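Local atomic coordinates of BMC domain protein (Clostridiales bacterium 1_7_47FAA, PDB entry 4OLO), a protein that probably forms part, as a hexamer, of the shell of a glycyl-radical-type bacterial microcompartment and is thought to bind an iron-sulfur cluster, absent in this ligand-free form. Residues P9-G12 against T13-L17; F77-T80 against A81-E84. All coordinates share one frame; numbering follows the deposited sequence.

Contact 1. Residues P9-G12 against T13-L17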
loop_
_atom_site.group_PDB
_atom_site.type_symbol
_atom_site.label_atom_id
_atom_site.label_comp_id
_atom_site.label_asym_id
_atom_site.label_seq_id
_atom_site.Cartn_x
_atom_site.Cartn_y
_atom_site.Cartn_z
ATOM N N PRO B 9 5.695 -27.436 12.770
ATOM C CA PRO B 9 4.517 -26.559 12.643
ATOM C C PRO B 9 3.204 -27.307 12.801
ATOM O O PRO B 9 3.124 -28.477 12.431
ATOM C CB PRO B 9 4.654 -25.987 11.230
ATOM C CG PRO B 9 5.449 -27.035 10.485
ATOM C CD PRO B 9 6.437 -27.532 11.490
ATOM N N THR B 10 2.172 -26.631 13.331
ATOM C CA THR B 10 0.853 -27.235 13.459
ATOM C C THR B 10 0.187 -27.186 12.076
ATOM O O THR B 10 0.641 -26.445 11.197
ATOM C CB THR B 10 0.014 -26.489 14.509
ATOM O OG1 THR B 10 -0.362 -25.210 14.005
ATOM C CG2 THR B 10 0.724 -26.337 15.836
ATOM N N GLN B 11 -0.910 -27.939 11.898
ATOM C CA GLN B 11 -1.673 -27.919 10.653
ATOM C C GLN B 11 -2.253 -26.508 10.406
ATOM O O GLN B 11 -2.186 -26.021 9.277
ATOM C CB GLN B 11 -2.759 -29.013 10.640
ATOM C CG GLN B 11 -3.329 -29.326 9.240
ATOM C CD GLN B 11 -2.278 -29.473 8.152
ATOM O OE1 GLN B 11 -1.399 -30.354 8.191
ATOM N NE2 GLN B 11 -2.319 -28.570 7.177
ATOM N N GLY B 12 -2.718 -25.850 11.483
ATOM C CA GLY B 12 -3.243 -24.485 11.457
ATOM C C GLY B 12 -2.258 -23.479 10.893
ATOM O O GLY B 12 -2.650 -22.612 10.104
ATOM N N THR B 13 -0.966 -23.622 11.260
ATOM C CA THR B 13 0.137 -22.772 10.790
ATOM C C THR B 13 0.306 -22.976 9.293
ATOM O O THR B 13 0.399 -21.997 8.551
ATOM C CB THR B 13 1.440 -23.064 11.563
ATOM O OG1 THR B 13 1.175 -23.021 12.958
ATOM C CG2 THR B 13 2.533 -22.070 11.262
ATOM N N ILE B 14 0.322 -24.246 8.853
ATOM C CA ILE B 14 0.419 -24.622 7.439
ATOM C C ILE B 14 -0.808 -24.059 6.675
ATOM O O ILE B 14 -0.637 -23.494 5.599
ATOM C CB ILE B 14 0.591 -26.163 7.312
ATOM C CG1 ILE B 14 1.999 -26.567 7.800
ATOM C CG2 ILE B 14 0.356 -26.629 5.882
ATOM C CD1 ILE B 14 2.131 -27.982 8.308
ATOM N N ASP B 15 -2.014 -24.143 7.274
ATOM C CA ASP B 15 -3.239 -23.622 6.683
ATOM C C ASP B 15 -3.172 -22.106 6.446
ATOM O O ASP B 15 -3.590 -21.658 5.377
ATOM C CB ASP B 15 -4.468 -24.013 7.515
ATOM C CG ASP B 15 -4.782 -25.507 7.577
ATOM O OD1 ASP B 15 -4.135 -26.293 6.827
ATOM O OD2 ASP B 15 -5.682 -25.897 8.367
ATOM N N ILE B 16 -2.611 -21.327 7.415
ATOM C CA ILE B 16 -2.419 -19.874 7.307
ATOM C C ILE B 16 -1.521 -19.591 6.100
ATOM O O ILE B 16 -1.838 -18.739 5.274
ATOM C CB ILE B 16 -1.860 -19.265 8.641
ATOM C CG1 ILE B 16 -2.982 -19.081 9.652
ATOM C CG2 ILE B 16 -1.157 -17.922 8.423
ATOM C CD1 ILE B 16 -2.634 -19.328 11.056
ATOM N N LEU B 17 -0.432 -20.356 5.979
ATOM C CA LEU B 17 0.524 -20.214 4.892
ATOM C C LEU B 17 -0.062 -20.571 3.549
ATOM O O LEU B 17 -0.005 -19.762 2.632
ATOM C CB LEU B 17 1.773 -21.062 5.149
ATOM C CG LEU B 17 2.776 -20.470 6.073
ATOM C CD1 LEU B 17 3.911 -21.426 6.238
ATOM C CD2 LEU B 17 3.261 -19.101 5.566
#

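Contact 2. Residues F77-T80 against A81-E84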
loop_
_atom_site.group_PDB
_atom_site.type_symbol
_atom_site.label_atom_id
_atom_site.label_comp_id
_atom_site.label_asym_id
_atom_site.label_seq_id
_atom_site.Cartn_x
_atom_site.Cartn_y
_atom_site.Cartn_z
ATOM N N PHE B 77 9.810 -25.747 2.999
ATOM C CA PHE B 77 9.334 -26.883 3.793
ATOM C C PHE B 77 10.251 -28.104 3.653
ATOM O O PHE B 77 10.696 -28.426 2.551
ATOM C CB PHE B 77 7.927 -27.303 3.305
ATOM C CG PHE B 77 6.857 -26.247 3.366
ATOM C CD1 PHE B 77 6.722 -25.307 2.343
ATOM C CD2 PHE B 77 5.945 -26.217 4.423
ATOM C CE1 PHE B 77 5.724 -24.332 2.396
ATOM C CE2 PHE B 77 4.931 -25.240 4.473
ATOM C CZ PHE B 77 4.831 -24.304 3.458
ATOM N N GLY B 78 10.441 -28.819 4.754
ATOM C CA GLY B 78 11.220 -30.048 4.797
ATOM C C GLY B 78 11.668 -30.407 6.199
ATOM O O GLY B 78 11.150 -29.877 7.190
ATOM N N ASP B 79 12.669 -31.289 6.290
ATOM C CA ASP B 79 13.237 -31.683 7.577
ATOM C C ASP B 79 14.073 -30.515 8.036
ATOM O O ASP B 79 14.522 -29.753 7.192
ATOM C CB ASP B 79 14.085 -32.968 7.438
ATOM C CG ASP B 79 15.243 -32.847 6.458
ATOM O OD1 ASP B 79 14.994 -32.909 5.235
ATOM O OD2 ASP B 79 16.397 -32.688 6.918
ATOM N N THR B 80 14.260 -30.350 9.355
ATOM C CA THR B 80 15.026 -29.257 9.968
ATOM C C THR B 80 16.393 -29.041 9.324
ATOM O O THR B 80 16.711 -27.910 8.958
ATOM C CB THR B 80 15.146 -29.462 11.495
ATOM O OG1 THR B 80 13.841 -29.657 12.036
ATOM C CG2 THR B 80 15.828 -28.280 12.199
ATOM N N ALA B 81 17.185 -30.112 9.187
ATOM C CA ALA B 81 18.538 -30.050 8.644
ATOM C C ALA B 81 18.584 -29.444 7.249
ATOM O O ALA B 81 19.384 -28.538 7.024
ATOM C CB ALA B 81 19.192 -31.427 8.677
ATOM N N SER B 82 17.673 -29.878 6.351
ATOM C CA SER B 82 17.554 -29.396 4.961
ATOM C C SER B 82 17.089 -27.964 4.919
ATOM O O SER B 82 17.625 -27.173 4.130
ATOM C CB SER B 82 16.604 -30.277 4.163
ATOM O OG SER B 82 17.088 -31.616 4.077
ATOM N N VAL B 83 16.094 -27.617 5.768
ATOM C CA VAL B 83 15.556 -26.263 5.853
ATOM C C VAL B 83 16.664 -25.286 6.351
ATOM O O VAL B 83 16.908 -24.268 5.708
ATOM C CB VAL B 83 14.242 -26.206 6.688
ATOM C CG1 VAL B 83 13.858 -24.757 7.019
ATOM C CG2 VAL B 83 13.112 -26.905 5.948
ATOM N N GLU B 84 17.380 -25.656 7.439
ATOM C CA GLU B 84 18.465 -24.845 7.979
ATOM C C GLU B 84 19.601 -24.662 6.967
ATOM O O GLU B 84 20.092 -23.543 6.805
ATOM C CB GLU B 84 18.988 -25.422 9.285
ATOM C CG GLU B 84 18.025 -25.219 10.435
ATOM C CD GLU B 84 18.429 -25.752 11.794
ATOM O OE1 GLU B 84 17.818 -25.298 12.787
ATOM O OE2 GLU B 84 19.349 -26.599 11.878
#

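Contact 1. Residues P9-G12 against T13-L17
Thr10 and Thr13 meet hydroxyl to hydroxyl, OG1 of Thr10 donating to OG1 of Thr13 at 2.9 Å, at the start of the short helix 11-17, where Thr10 holds the N-cap position. The two side chains cross at about a right angle. Thr10 OG1 reaches its partner because it stands between its own backbone N and carbonyl carbon (chi1 71°). Asp50 of a neighbouring subunit closes the group: its OD1 takes hydrogen bonds from Thr13 OG1 and from the backbone N of Thr10, which ties this helix start to the interface between subunits. On an exposed flank, Gln11 NE2 donates to OD1 of Asp15, one turn on, over 2.9 Å. The bond leaves in the plane of the amide but meets the carboxylate from above its plane, the two planes being 44° apart; a bend at chi2 (45°) turns the Gln11 chain over towards Asp15. Backbone bonds from Ile14 N to Thr10 O (3.2 Å), Asp15 N to Gln11 O (2.8 Å) and Ile16 N to Gly12 O (3.0 Å) form the first turns. On the face turned to strand 34-39, Pro9 and Ile14 both pack on Ile35, and the Pro9 ring touches the tip of Ile14 obliquely, with CG 4.1 Å from CD1. The other branch of Ile14, CG2, lies 3.5 Å from Gln11 NE2.

Contact 2. Residues F77-T80 against A81-E84
This local contact is a helix N-cap at the turn where strand 73-78 of the BMC-domain sheet passes into helix 80-95. Asp79 is the capping residue, and both of its carboxylate oxygens grip Ser82. Its CG stands between the backbone N and the carbonyl carbon (chi1 59°), which brings the carboxylate over to Ser82. OD2 accepts from Ser82 N at 3.1 Å, from well above the carboxylate plane (57° out of it), while OD1 takes the hydroxyl Ser82 OG at 2.7 Å on its syn side. Two bonds from one residue thus fix the rotation of the carboxylate, whose negative charge at a helix start would be favoured by the helix dipole. Two backbone bonds continue the turn, Val83 N to Asp79 O at 3.0 Å and Glu84 N to Thr80 O at 2.8 Å. Thr80 and Glu84 lie side by side and point the same way: the extended Glu84 chain brings its carboxylate alongside the Thr80 methyl, CG2 to OE1 3.6 Å. Their polar ends turn to other partners, Glu84 OE1 to a salt bridge with Lys7 and Thr80 OG1 to Asp33. Inward, Val83 packs against Ile5 and Val58 over the sheet, and its CG2 branch reaches back to the strand end, 3.5 Å from Gly78 N.

How the contacts relate
Contact 1 comes first along the chain, at the start of helix 11-17, which follows strand 2-7; contact 2 comes much later, where strand 73-78 gives way to helix 80-95. Their centres are about 16 Å apart, yet they touch, Leu17 CD1 packing 4.1 Å from Phe77 CZ. The antiparallel sheet links them: Ile35 of strand 34-39, which neighbours strands 2-7 and 73-78, is common ground, touched by side chains of contact 1 and by Phe77 of contact 2. Both are helix starts, but their surroundings differ. Residues 9-17 meet a neighbouring subunit of the six-chain assembly, whereas residues 77-84 touch no other chain of it and join the sheet to the last helix within one subunit.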